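Local coordinates for protein subclass B1 metallo-beta-lactamase (Myroides odoratimimus, PDB 6T5L) that hydrolyses beta-lactam antibiotics, carbapenems included, with the help of zinc ions held in its active site, at residues 205-210 with 228-233; 141-146 with 152-157; 167-172 with 209-214; 38-41 with 47-50. All coordinates share one frame; numbering follows the deposited sequence.

In the fold
Interaction 4, the hairpin of strands 34-41 and 49-58, comes first along the chain, followed by interaction 2 and then by interactions 3 and 1, which overlap on Leu209 and Lys210. The last three lie together. Interactions 2 and 3, centres about 11 Å apart, share the five-stranded sheet, in which strands 150-155 and 167-170 are neighbours. Interactions 1 and 3 both use helix 200-210 and lie about 10 Å apart, centre to centre, while Phe157 at the end of interaction 2 packs on that helix. Interaction 4 belongs to the six-stranded sheet, its centre at least 25 Å from the others. The contacts thus sample the two sheets and the outer helices of the metallo-beta-lactamase fold, whose zinc ligands are carried largely by connecting loops.

Interaction 1 (205-210 with 228-233); sequences EKVKLK and ELFDYT
Val207 and Phe230 make the apolar centre of this helix pair, and Lys208 and Asp231 close it on the outside. The CG1 methyl of Val207 stands 3.6 Å above one face of the Phe230 ring, offset toward its rim, and comes within 3.7 Å of CZ, a CH-pi contact in which the two side chains cross at about a right angle. With CG1 anti to the backbone N (chi1 172°), this branch of the valine is the one that meets the ring. Lys208 lends its backbone as well, for its CA lies 3.8 Å from Phe230 CD2. Its chain then runs outward and bends at the last torsion, bringing NZ to the syn lone pair of Asp231 OD1; at 2.5 Å this salt bridge is short, and the exact length is doubtful. The helix segments run nearly antiparallel at 157°, their axes 9.5 Å apart. Within helix 228-237, Leu229 O accepts hydrogen bonds from both Thr233 N and Thr233 OG1, from opposite faces of its plane. Helix 200-210 thus packs against helix 228-237 on one flank of the fold, with Phe230 also resting on Val217 of strand 216-219.

Interaction 2 (141-146 with 152-157); sequences NSLTLD and VYAEYF
Asn141 to Leu145 pair with Val152 to Tyr156 as the two arms of an antiparallel hairpin, the strand segments 4.7 Å apart at their closest and 171° from one another in direction. Leu143 with Ala154 and Leu145 with Val152 are hydrogen-bonded pairs, and the reciprocal bonds of the latter, Leu145 N to Val152 O (2.8 Å) and Val152 N to Leu145 O (2.9 Å), are nearly straight. A fifth bond, Tyr156 N to Asn141 O at 2.8 Å, carries the pairing one residue ahead of the strand that starts at Ser142. Leu143 O, already the acceptor of Ala154 N, also receives the CA-H of Tyr153, 3.2 Å from its CA.

Leu143, Leu145, Val152 and Ala154 share one face. Leu145 CB meets Val152 CG1 at 3.8 Å, and Leu143 CB lies 4.2 Å from Ala154 CB. On the other face Thr144 and Tyr153 lie side by side, pointing the same way. The Tyr153 ring leans back beside the backbone N (chi1 -56°), which brings CD2 and CE2 to 3.7 Å from Thr144 OG1.

The two faces differ in chemistry. Val152 meets Val63 and Phe65 of the other large sheet, as expected in an alpha-beta-beta-alpha sandwich, and Leu143 and Leu145 pack on Tyr116, whereas Glu155 turns its carboxylate to a salt bridge with Lys210. The hairpin therefore has one apolar face, which at Val152 meets the other large sheet, and one mostly polar face.

Interaction 3 (167-172 with 209-214); sequences VGYFPE and LKYPNA
Tyr211 brings its ring to Tyr169 just after helix 200-210 has brought the chain down to the sheet through Leu209 and Lys210. Lys210 does not reach strand 167-170 itself, but its CB sits 4.1 Å above one face of the Tyr211 ring, over the centre. Tyr211 is the first residue to leave helical backbone angles. Its CG is anti to the carbonyl carbon (chi1 -59°), and the ring is sent toward the strand, where CE1 stands 3.1 Å above the plane of the Tyr169 ring, over its centre. The ring planes are inclined by 37°, with centroids 4.1 Å apart, so the meeting is oblique, with the CE1 corner of Tyr211 set over the face of Tyr169. The shortest approach is Tyr211 CE1 to Tyr169 CD2 at 3.3 Å, while Tyr211 OH comes to 3.5 Å from Tyr169 CB. On the opposite face of the Tyr169 ring lies Pro171 N, 3.9 Å above the plane, leaving the ring sandwiched.

This is the junction between an outer helix and a central sheet in the alpha-beta-beta-alpha metallo-beta-lactamase fold. Both tyrosines also touch Val176 of the adjoining strand 175-179, and a magnesium ion is bound about 3 Å from the side chain of Tyr169. Pro212 and Asn213 then form the corner of a type I turn, in which Ala214 N bonds back to Tyr211 O at 3.2 Å. Ala214 packs in its turn on Val176 and leads the chain toward strand 216-219, one of the two edge strands of that sheet.

Interaction 4 (38-41 with 47-50); sequences ISFL and GKVA
Lys48 crosses Phe40 at a slant and sets its ammonium group squarely over the ring. NZ lies 3.5 Å from the ring centroid and only 3° off the ring normal, a cation-pi contact in which the nitrogen is nearly equidistant from all six carbons. The lysine gets there by placing CG between its backbone N and carbonyl carbon (chi1 59°) and then running out extended, so that CD passes Phe40 CB at 3.7 Å and CE adds a CH-pi contact to the same face. Phe40 has CG anti to its carbonyl carbon (chi1 -56°), and its CE1 lies 3.8 Å from CB of Ala50, its cross-strand partner in a non-hydrogen-bonded pair. That methyl also meets Ile38 CG2 at 4.1 Å.

The backbone fixes this register. Leu41 and Val49 form a hydrogen-bonded antiparallel pair, joined by Leu41 N to Val49 O and Val49 N to Leu41 O, each 2.8 Å long. Leu41 O also takes a close CA-H contact from Lys48, while the Leu41 side chain turns to the other face, about 7 Å from a zinc ion.

The turn closing this hairpin probably corresponds to the loop often called L3, mobile in class B1 relatives and bordering the active site. Strand 34-41 lies between strands 25-29 and 49-58 in the six-stranded sheet; Phe40 and Ile38 touch Ile26 of the former, and in the latter Ala50 O accepts a hydrogen bond from ND1 of the zinc ligand His221, linking the strand to the metal site.

Interaction 1 (205-210 with 228-233)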
loop_
_atom_site.group_PDB
_atom_site.type_symbol
_atom_site.label_atom_id
_atom_site.label_comp_id
_atom_site.label_asym_id
_atom_site.label_seq_id
_atom_site.Cartn_x
_atom_site.Cartn_y
_atom_site.Cartn_z
ATOM N N GLU A 205 2.346 0.131 17.805
ATOM C CA GLU A 205 1.918 1.007 18.899
ATOM C C GLU A 205 2.073 2.484 18.505
ATOM O O GLU A 205 1.224 3.319 18.830
ATOM C CB GLU A 205 2.731 0.700 20.167
ATOM C CG GLU A 205 2.274 -0.533 20.936
ATOM C CD GLU A 205 3.254 -0.945 22.027
ATOM O OE1 GLU A 205 4.241 -0.211 22.241
ATOM O OE2 GLU A 205 3.046 -2.006 22.657
ATOM N N LYS A 206 3.141 2.805 17.768
ATOM C CA LYS A 206 3.367 4.166 17.308
ATOM C C LYS A 206 2.355 4.563 16.235
ATOM O O LYS A 206 1.826 5.695 16.247
ATOM C CB LYS A 206 4.807 4.291 16.776
ATOM C CG LYS A 206 5.884 4.225 17.810
ATOM C CD LYS A 206 7.290 4.156 17.127
ATOM C CE LYS A 206 8.391 3.698 18.082
ATOM N NZ LYS A 206 9.761 3.870 17.482
ATOM N N VAL A 207 2.081 3.655 15.289
ATOM C CA VAL A 207 1.030 3.910 14.302
ATOM C C VAL A 207 -0.311 4.171 14.998
ATOM O O VAL A 207 -1.088 5.047 14.604
ATOM C CB VAL A 207 0.933 2.724 13.323
ATOM C CG1 VAL A 207 -0.276 2.919 12.449
ATOM C CG2 VAL A 207 2.285 2.525 12.538
ATOM N N LYS A 208 -0.611 3.395 16.015
ATOM C CA LYS A 208 -1.859 3.559 16.730
ATOM C C LYS A 208 -1.918 4.911 17.426
ATOM O O LYS A 208 -2.959 5.599 17.414
ATOM C CB LYS A 208 -1.991 2.430 17.744
ATOM C CG LYS A 208 -3.193 2.495 18.596
ATOM C CD LYS A 208 -3.184 1.371 19.592
ATOM C CE LYS A 208 -3.967 1.756 20.860
ATOM N NZ LYS A 208 -5.077 0.806 21.026
ATOM N N LEU A 209 -0.816 5.289 18.068
ATOM C CA LEU A 209 -0.765 6.560 18.770
ATOM C C LEU A 209 -0.971 7.720 17.807
ATOM O O LEU A 209 -1.616 8.710 18.147
ATOM C CB LEU A 209 0.574 6.667 19.482
ATOM C CG LEU A 209 0.770 7.978 20.244
ATOM C CD1 LEU A 209 -0.038 7.899 21.545
ATOM C CD2 LEU A 209 2.224 8.200 20.512
ATOM N N LYS A 210 -0.431 7.600 16.586
ATOM C CA LYS A 210 -0.508 8.681 15.613
ATOM C C LYS A 210 -1.894 8.808 14.986
ATOM O O LYS A 210 -2.277 9.910 14.583
ATOM C CB LYS A 210 0.545 8.446 14.519
ATOM C CG LYS A 210 0.905 9.689 13.728
ATOM C CD LYS A 210 2.238 10.216 14.140
ATOM C CE LYS A 210 2.669 11.406 13.271
ATOM N NZ LYS A 210 4.153 11.633 13.277
ATOM N N GLU A 228 -8.967 -1.595 15.381
ATOM C CA GLU A 228 -8.784 -2.914 15.963
ATOM C C GLU A 228 -7.786 -3.769 15.171
ATOM O O GLU A 228 -7.263 -4.758 15.699
ATOM C CB GLU A 228 -10.172 -3.571 16.098
ATOM C CG GLU A 228 -10.848 -4.039 14.798
ATOM C CD GLU A 228 -11.645 -2.959 13.995
ATOM O OE1 GLU A 228 -11.626 -1.730 14.336
ATOM O OE2 GLU A 228 -12.279 -3.394 12.984
ATOM N N LEU A 229 -7.492 -3.412 13.933
ATOM C CA LEU A 229 -6.432 -4.129 13.234
ATOM C C LEU A 229 -5.092 -3.778 13.847
ATOM O O LEU A 229 -4.261 -4.663 14.044
ATOM C CB LEU A 229 -6.432 -3.821 11.741
ATOM C CG LEU A 229 -7.383 -4.738 10.979
ATOM C CD1 LEU A 229 -8.885 -4.548 11.333
ATOM C CD2 LEU A 229 -7.158 -4.508 9.483
ATOM N N PHE A 230 -4.896 -2.498 14.204
ATOM C CA PHE A 230 -3.726 -2.099 14.978
ATOM C C PHE A 230 -3.612 -2.946 16.251
ATOM O O PHE A 230 -2.575 -3.560 16.533
ATOM C CB PHE A 230 -3.834 -0.632 15.386
ATOM C CG PHE A 230 -3.898 0.368 14.254
ATOM C CD1 PHE A 230 -3.470 0.051 12.952
ATOM C CD2 PHE A 230 -4.352 1.657 14.510
ATOM C CE1 PHE A 230 -3.494 0.994 11.955
ATOM C CE2 PHE A 230 -4.393 2.595 13.504
ATOM C CZ PHE A 230 -3.935 2.253 12.218
ATOM N N ASP A 231 -4.689 -2.966 17.046
ATOM C CA ASP A 231 -4.656 -3.648 18.331
ATOM C C ASP A 231 -4.325 -5.112 18.145
ATOM O O ASP A 231 -3.497 -5.676 18.869
ATOM C CB ASP A 231 -6.009 -3.544 19.051
ATOM C CG ASP A 231 -6.298 -2.173 19.581
ATOM O OD1 ASP A 231 -5.339 -1.456 19.917
ATOM O OD2 ASP A 231 -7.497 -1.842 19.715
ATOM N N TYR A 232 -4.990 -5.755 17.188
ATOM C CA TYR A 232 -4.759 -7.169 16.973
ATOM C C TYR A 232 -3.303 -7.429 16.539
ATOM O O TYR A 232 -2.669 -8.373 17.009
ATOM C CB TYR A 232 -5.783 -7.699 15.961
ATOM C CG TYR A 232 -5.471 -9.118 15.605
ATOM C CD1 TYR A 232 -5.984 -10.199 16.380
ATOM C CD2 TYR A 232 -4.596 -9.388 14.559
ATOM C CE1 TYR A 232 -5.623 -11.529 16.065
ATOM C CE2 TYR A 232 -4.220 -10.707 14.254
ATOM C CZ TYR A 232 -4.735 -11.759 14.979
ATOM O OH TYR A 232 -4.345 -13.012 14.586
ATOM N N THR A 233 -2.729 -6.555 15.706
ATOM C CA THR A 233 -1.344 -6.743 15.254
ATOM C C THR A 233 -0.352 -6.496 16.389
ATOM O O THR A 233 0.635 -7.224 16.527
ATOM C CB THR A 233 -1.068 -5.826 14.040
ATOM O OG1 THR A 233 -1.984 -6.131 12.961
ATOM C CG2 THR A 233 0.343 -5.972 13.506
#

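Interaction 2 (141-146 with 152-157)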
loop_
_atom_site.group_PDB
_atom_site.type_symbol
_atom_site.label_atom_id
_atom_site.label_comp_id
_atom_site.label_asym_id
_atom_site.label_seq_id
_atom_site.Cartn_x
_atom_site.Cartn_y
_atom_site.Cartn_z
ATOM N N ASN A 141 11.894 9.672 5.861
ATOM C CA ASN A 141 10.979 9.138 6.857
ATOM C C ASN A 141 9.544 9.519 6.600
ATOM O O ASN A 141 8.650 8.867 7.141
ATOM C CB ASN A 141 11.325 9.652 8.258
ATOM C CG ASN A 141 12.731 9.308 8.674
ATOM O OD1 ASN A 141 13.473 10.183 9.149
ATOM N ND2 ASN A 141 13.111 8.013 8.536
ATOM N N SER A 142 9.306 10.584 5.844
ATOM C CA SER A 142 7.986 11.163 5.778
ATOM C C SER A 142 7.842 11.888 4.462
ATOM O O SER A 142 8.742 12.627 4.039
ATOM C CB SER A 142 7.716 12.129 6.946
ATOM O OG SER A 142 6.800 13.101 6.496
ATOM N N LEU A 143 6.680 11.693 3.840
ATOM C CA LEU A 143 6.376 12.219 2.517
ATOM C C LEU A 143 5.020 12.896 2.616
ATOM O O LEU A 143 4.079 12.328 3.181
ATOM C CB LEU A 143 6.332 11.116 1.449
ATOM C CG LEU A 143 5.804 11.547 0.072
ATOM C CD1 LEU A 143 6.881 12.403 -0.765
ATOM C CD2 LEU A 143 5.286 10.383 -0.767
ATOM N N THR A 144 4.925 14.103 2.075
ATOM C CA THR A 144 3.679 14.859 1.969
ATOM C C THR A 144 3.491 15.099 0.479
ATOM O O THR A 144 4.406 15.606 -0.185
ATOM C CB THR A 144 3.743 16.181 2.730
ATOM O OG1 THR A 144 4.032 15.892 4.100
ATOM C CG2 THR A 144 2.418 16.964 2.621
ATOM N N LEU A 145 2.376 14.655 -0.055
ATOM C CA LEU A 145 2.051 14.931 -1.441
ATOM C C LEU A 145 0.725 15.659 -1.521
ATOM O O LEU A 145 -0.246 15.257 -0.870
ATOM C CB LEU A 145 1.942 13.683 -2.285
ATOM C CG LEU A 145 3.130 13.154 -3.041
ATOM C CD1 LEU A 145 2.565 11.883 -3.755
ATOM C CD2 LEU A 145 3.744 14.185 -4.035
ATOM N N ASP A 146 0.690 16.707 -2.360
ATOM C CA ASP A 146 -0.576 17.342 -2.726
ATOM C C ASP A 146 -1.352 16.479 -3.730
ATOM O O ASP A 146 -0.809 16.049 -4.748
ATOM C CB ASP A 146 -0.337 18.731 -3.310
ATOM C CG ASP A 146 0.132 19.731 -2.259
ATOM O OD1 ASP A 146 -0.523 19.868 -1.207
ATOM O OD2 ASP A 146 1.169 20.377 -2.484
ATOM N N VAL A 152 -1.965 13.835 0.982
ATOM C CA VAL A 152 -1.748 12.426 1.246
ATOM C C VAL A 152 -0.310 12.259 1.728
ATOM O O VAL A 152 0.605 12.985 1.307
ATOM C CB VAL A 152 -2.043 11.566 -0.013
ATOM C CG1 VAL A 152 -0.928 11.606 -1.043
ATOM C CG2 VAL A 152 -2.309 10.136 0.411
ATOM N N TYR A 153 -0.118 11.302 2.627
ATOM C CA TYR A 153 1.095 11.149 3.425
ATOM C C TYR A 153 1.578 9.703 3.364
ATOM O O TYR A 153 0.784 8.755 3.254
ATOM C CB TYR A 153 0.839 11.556 4.906
ATOM C CG TYR A 153 0.301 12.968 5.107
ATOM C CD1 TYR A 153 -1.066 13.252 4.989
ATOM C CD2 TYR A 153 1.155 14.008 5.427
ATOM C CE1 TYR A 153 -1.536 14.524 5.146
ATOM C CE2 TYR A 153 0.695 15.276 5.585
ATOM C CZ TYR A 153 -0.658 15.540 5.451
ATOM O OH TYR A 153 -1.164 16.811 5.607
ATOM N N ALA A 154 2.876 9.526 3.472
ATOM C CA ALA A 154 3.469 8.218 3.750
ATOM C C ALA A 154 4.391 8.490 4.909
ATOM O O ALA A 154 5.001 9.557 4.938
ATOM C CB ALA A 154 4.276 7.627 2.567
ATOM N N GLU A 155 4.512 7.557 5.846
ATOM C CA GLU A 155 5.352 7.786 7.014
ATOM C C GLU A 155 5.971 6.477 7.483
ATOM O O GLU A 155 5.313 5.442 7.533
ATOM C CB GLU A 155 4.570 8.437 8.176
ATOM C CG GLU A 155 5.506 8.804 9.345
ATOM C CD GLU A 155 4.926 9.852 10.306
ATOM O OE1 GLU A 155 5.464 10.006 11.408
ATOM O OE2 GLU A 155 3.925 10.545 9.959
ATOM N N TYR A 156 7.226 6.542 7.877
ATOM C CA TYR A 156 7.917 5.416 8.498
ATOM C C TYR A 156 7.891 5.530 10.027
ATOM O O TYR A 156 8.338 6.547 10.583
ATOM C CB TYR A 156 9.365 5.372 8.028
ATOM C CG TYR A 156 10.231 4.367 8.728
ATOM C CD1 TYR A 156 10.162 3.019 8.376
ATOM C CD2 TYR A 156 11.145 4.753 9.708
ATOM C CE1 TYR A 156 10.958 2.083 8.963
ATOM C CE2 TYR A 156 11.982 3.825 10.285
ATOM C CZ TYR A 156 11.882 2.482 9.894
ATOM O OH TYR A 156 12.644 1.504 10.471
ATOM N N PHE A 157 7.446 4.444 10.693
ATOM C CA PHE A 157 7.250 4.396 12.132
ATOM C C PHE A 157 8.240 3.474 12.822
ATOM O O PHE A 157 8.322 3.525 14.044
ATOM C CB PHE A 157 5.807 3.956 12.511
ATOM C CG PHE A 157 4.785 4.994 12.233
ATOM C CD1 PHE A 157 4.436 5.938 13.203
ATOM C CD2 PHE A 157 4.184 5.065 11.008
ATOM C CE1 PHE A 157 3.499 6.921 12.950
ATOM C CE2 PHE A 157 3.247 6.064 10.731
ATOM C CZ PHE A 157 2.930 7.006 11.714
#

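Interaction 3 (167-172 with 209-214)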
loop_
_atom_site.group_PDB
_atom_site.type_symbol
_atom_site.label_atom_id
_atom_site.label_comp_id
_atom_site.label_asym_id
_atom_site.label_seq_id
_atom_site.Cartn_x
_atom_site.Cartn_y
_atom_site.Cartn_z
ATOM N N VAL A 167 3.670 3.602 6.043
ATOM C CA VAL A 167 2.212 3.620 6.193
ATOM C C VAL A 167 1.650 4.812 5.412
ATOM O O VAL A 167 2.238 5.900 5.407
ATOM C CB VAL A 167 1.850 3.651 7.695
ATOM C CG1 VAL A 167 0.325 3.553 7.952
ATOM C CG2 VAL A 167 2.531 2.478 8.356
ATOM N N GLY A 168 0.574 4.580 4.691
ATOM C CA GLY A 168 -0.075 5.648 3.956
ATOM C C GLY A 168 -1.236 6.169 4.794
ATOM O O GLY A 168 -1.843 5.437 5.592
ATOM N N TYR A 169 -1.486 7.470 4.658
ATOM C CA TYR A 169 -2.485 8.180 5.414
ATOM C C TYR A 169 -3.156 9.254 4.576
ATOM O O TYR A 169 -2.479 10.121 3.999
ATOM C CB TYR A 169 -1.841 8.832 6.632
ATOM C CG TYR A 169 -2.796 9.507 7.567
ATOM C CD1 TYR A 169 -3.933 8.868 7.995
ATOM C CD2 TYR A 169 -2.544 10.781 8.034
ATOM C CE1 TYR A 169 -4.820 9.488 8.916
ATOM C CE2 TYR A 169 -3.392 11.399 8.942
ATOM C CZ TYR A 169 -4.541 10.754 9.363
ATOM O OH TYR A 169 -5.404 11.347 10.246
ATOM N N PHE A 170 -4.489 9.213 4.576
ATOM C CA PHE A 170 -5.310 10.296 4.034
ATOM C C PHE A 170 -6.262 10.817 5.111
ATOM O O PHE A 170 -7.325 10.201 5.340
ATOM C CB PHE A 170 -6.074 9.751 2.833
ATOM C CG PHE A 170 -6.802 10.805 2.010
ATOM C CD1 PHE A 170 -6.112 11.803 1.332
ATOM C CD2 PHE A 170 -8.196 10.785 1.934
ATOM C CE1 PHE A 170 -6.817 12.757 0.578
ATOM C CE2 PHE A 170 -8.912 11.734 1.164
ATOM C CZ PHE A 170 -8.224 12.714 0.490
ATOM N N PRO A 171 -5.947 11.951 5.779
ATOM C CA PRO A 171 -6.780 12.383 6.916
ATOM C C PRO A 171 -8.204 12.775 6.575
ATOM O O PRO A 171 -9.059 12.676 7.459
ATOM C CB PRO A 171 -6.012 13.594 7.506
ATOM C CG PRO A 171 -5.016 14.033 6.417
ATOM C CD PRO A 171 -4.714 12.762 5.665
ATOM N N GLU A 172 -8.489 13.249 5.367
ATOM C CA GLU A 172 -9.845 13.688 5.029
ATOM C C GLU A 172 -10.853 12.548 5.184
ATOM O O GLU A 172 -11.981 12.759 5.636
ATOM C CB GLU A 172 -9.866 14.259 3.608
ATOM C CG GLU A 172 -11.166 14.914 3.209
ATOM C CD GLU A 172 -11.494 16.082 4.096
ATOM O OE1 GLU A 172 -10.650 16.999 4.232
ATOM O OE2 GLU A 172 -12.586 16.043 4.686
ATOM N N LEU A 209 -0.816 5.289 18.068
ATOM C CA LEU A 209 -0.765 6.560 18.770
ATOM C C LEU A 209 -0.971 7.720 17.807
ATOM O O LEU A 209 -1.616 8.710 18.147
ATOM C CB LEU A 209 0.574 6.667 19.482
ATOM C CG LEU A 209 0.770 7.978 20.244
ATOM C CD1 LEU A 209 -0.038 7.899 21.545
ATOM C CD2 LEU A 209 2.224 8.200 20.512
ATOM N N LYS A 210 -0.431 7.600 16.586
ATOM C CA LYS A 210 -0.508 8.681 15.613
ATOM C C LYS A 210 -1.894 8.808 14.986
ATOM O O LYS A 210 -2.277 9.910 14.583
ATOM C CB LYS A 210 0.545 8.446 14.519
ATOM C CG LYS A 210 0.905 9.689 13.728
ATOM C CD LYS A 210 2.238 10.216 14.140
ATOM C CE LYS A 210 2.669 11.406 13.271
ATOM N NZ LYS A 210 4.153 11.633 13.277
ATOM N N TYR A 211 -2.680 7.730 14.946
ATOM C CA TYR A 211 -3.956 7.724 14.229
ATOM C C TYR A 211 -5.107 7.264 15.118
ATOM O O TYR A 211 -5.833 6.322 14.775
ATOM C CB TYR A 211 -3.825 6.835 12.991
ATOM C CG TYR A 211 -2.737 7.309 12.046
ATOM C CD1 TYR A 211 -2.697 8.631 11.608
ATOM C CD2 TYR A 211 -1.783 6.463 11.584
ATOM C CE1 TYR A 211 -1.733 9.078 10.737
ATOM C CE2 TYR A 211 -0.803 6.892 10.695
ATOM C CZ TYR A 211 -0.788 8.188 10.272
ATOM O OH TYR A 211 0.221 8.614 9.418
ATOM N N PRO A 212 -5.328 7.931 16.264
ATOM C CA PRO A 212 -6.428 7.517 17.145
ATOM C C PRO A 212 -7.817 7.630 16.511
ATOM O O PRO A 212 -8.742 6.946 16.953
ATOM C CB PRO A 212 -6.290 8.471 18.352
ATOM C CG PRO A 212 -5.624 9.728 17.747
ATOM C CD PRO A 212 -4.672 9.170 16.718
ATOM N N ASN A 213 -8.012 8.469 15.501
ATOM C CA ASN A 213 -9.344 8.653 14.929
ATOM C C ASN A 213 -9.542 7.876 13.629
ATOM O O ASN A 213 -10.515 8.129 12.903
ATOM C CB ASN A 213 -9.612 10.136 14.699
ATOM C CG ASN A 213 -9.603 10.925 15.989
ATOM O OD1 ASN A 213 -10.275 10.570 16.962
ATOM N ND2 ASN A 213 -8.800 11.972 16.024
ATOM N N ALA A 214 -8.662 6.912 13.334
ATOM C CA ALA A 214 -8.774 6.182 12.079
ATOM C C ALA A 214 -10.063 5.374 12.038
ATOM O O ALA A 214 -10.452 4.708 13.022
ATOM C CB ALA A 214 -7.586 5.245 11.868
#

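Interaction 4 (38-41 with 47-50)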
loop_
_atom_site.group_PDB
_atom_site.type_symbol
_atom_site.label_atom_id
_atom_site.label_comp_id
_atom_site.label_asym_id
_atom_site.label_seq_id
_atom_site.Cartn_x
_atom_site.Cartn_y
_atom_site.Cartn_z
ATOM N N ILE A 38 -7.226 -4.965 -5.090
ATOM C CA ILE A 38 -6.850 -6.333 -4.709
ATOM C C ILE A 38 -6.403 -7.100 -5.957
ATOM O O ILE A 38 -7.115 -7.105 -6.975
ATOM C CB ILE A 38 -8.018 -7.063 -4.022
ATOM C CG1 ILE A 38 -8.621 -6.184 -2.898
ATOM C CG2 ILE A 38 -7.614 -8.454 -3.488
ATOM C CD1 ILE A 38 -9.783 -6.921 -2.060
ATOM N N SER A 39 -5.207 -7.712 -5.887
ATOM C CA SER A 39 -4.644 -8.486 -6.992
ATOM C C SER A 39 -4.006 -9.736 -6.392
ATOM O O SER A 39 -3.996 -9.948 -5.159
ATOM C CB SER A 39 -3.635 -7.668 -7.850
ATOM O OG SER A 39 -2.559 -7.124 -7.052
ATOM N N PHE A 40 -3.536 -10.621 -7.265
ATOM C CA PHE A 40 -3.225 -11.982 -6.828
ATOM C C PHE A 40 -1.807 -12.363 -7.206
ATOM O O PHE A 40 -1.443 -12.387 -8.383
ATOM C CB PHE A 40 -4.255 -12.958 -7.395
ATOM C CG PHE A 40 -5.646 -12.588 -7.024
ATOM C CD1 PHE A 40 -6.155 -12.925 -5.771
ATOM C CD2 PHE A 40 -6.436 -11.900 -7.897
ATOM C CE1 PHE A 40 -7.420 -12.579 -5.405
ATOM C CE2 PHE A 40 -7.715 -11.551 -7.550
ATOM C CZ PHE A 40 -8.207 -11.876 -6.293
ATOM N N LEU A 41 -1.008 -12.643 -6.200
ATOM C CA LEU A 41 0.333 -13.145 -6.413
ATOM C C LEU A 41 0.246 -14.627 -6.751
ATOM O O LEU A 41 -0.299 -15.399 -5.964
ATOM C CB LEU A 41 1.135 -12.916 -5.143
ATOM C CG LEU A 41 2.295 -11.939 -5.197
ATOM C CD1 LEU A 41 3.010 -12.106 -3.863
ATOM C CD2 LEU A 41 3.282 -12.143 -6.326
ATOM N N GLY A 47 -1.316 -22.088 -4.640
ATOM C CA GLY A 47 -2.407 -21.140 -4.768
ATOM C C GLY A 47 -1.955 -19.694 -4.862
ATOM O O GLY A 47 -0.902 -19.319 -4.334
ATOM N N LYS A 48 -2.739 -18.877 -5.550
ATOM C CA LYS A 48 -2.517 -17.434 -5.603
ATOM C C LYS A 48 -2.914 -16.798 -4.274
ATOM O O LYS A 48 -3.819 -17.263 -3.591
ATOM C CB LYS A 48 -3.349 -16.818 -6.731
ATOM C CG LYS A 48 -4.865 -17.066 -6.570
ATOM C CD LYS A 48 -5.737 -16.291 -7.585
ATOM C CE LYS A 48 -7.222 -16.363 -7.180
ATOM N NZ LYS A 48 -8.079 -15.312 -7.787
ATOM N N VAL A 49 -2.279 -15.686 -3.941
ATOM C CA VAL A 49 -2.494 -15.015 -2.662
ATOM C C VAL A 49 -2.953 -13.598 -2.946
ATOM O O VAL A 49 -2.367 -12.902 -3.794
ATOM C CB VAL A 49 -1.225 -15.031 -1.787
ATOM C CG1 VAL A 49 -1.374 -14.162 -0.589
ATOM C CG2 VAL A 49 -0.931 -16.459 -1.337
ATOM N N ALA A 50 -3.990 -13.182 -2.228
ATOM C CA ALA A 50 -4.573 -11.867 -2.414
ATOM C C ALA A 50 -3.736 -10.802 -1.710
ATOM O O ALA A 50 -3.205 -11.012 -0.610
ATOM C CB ALA A 50 -6.021 -11.852 -1.908
#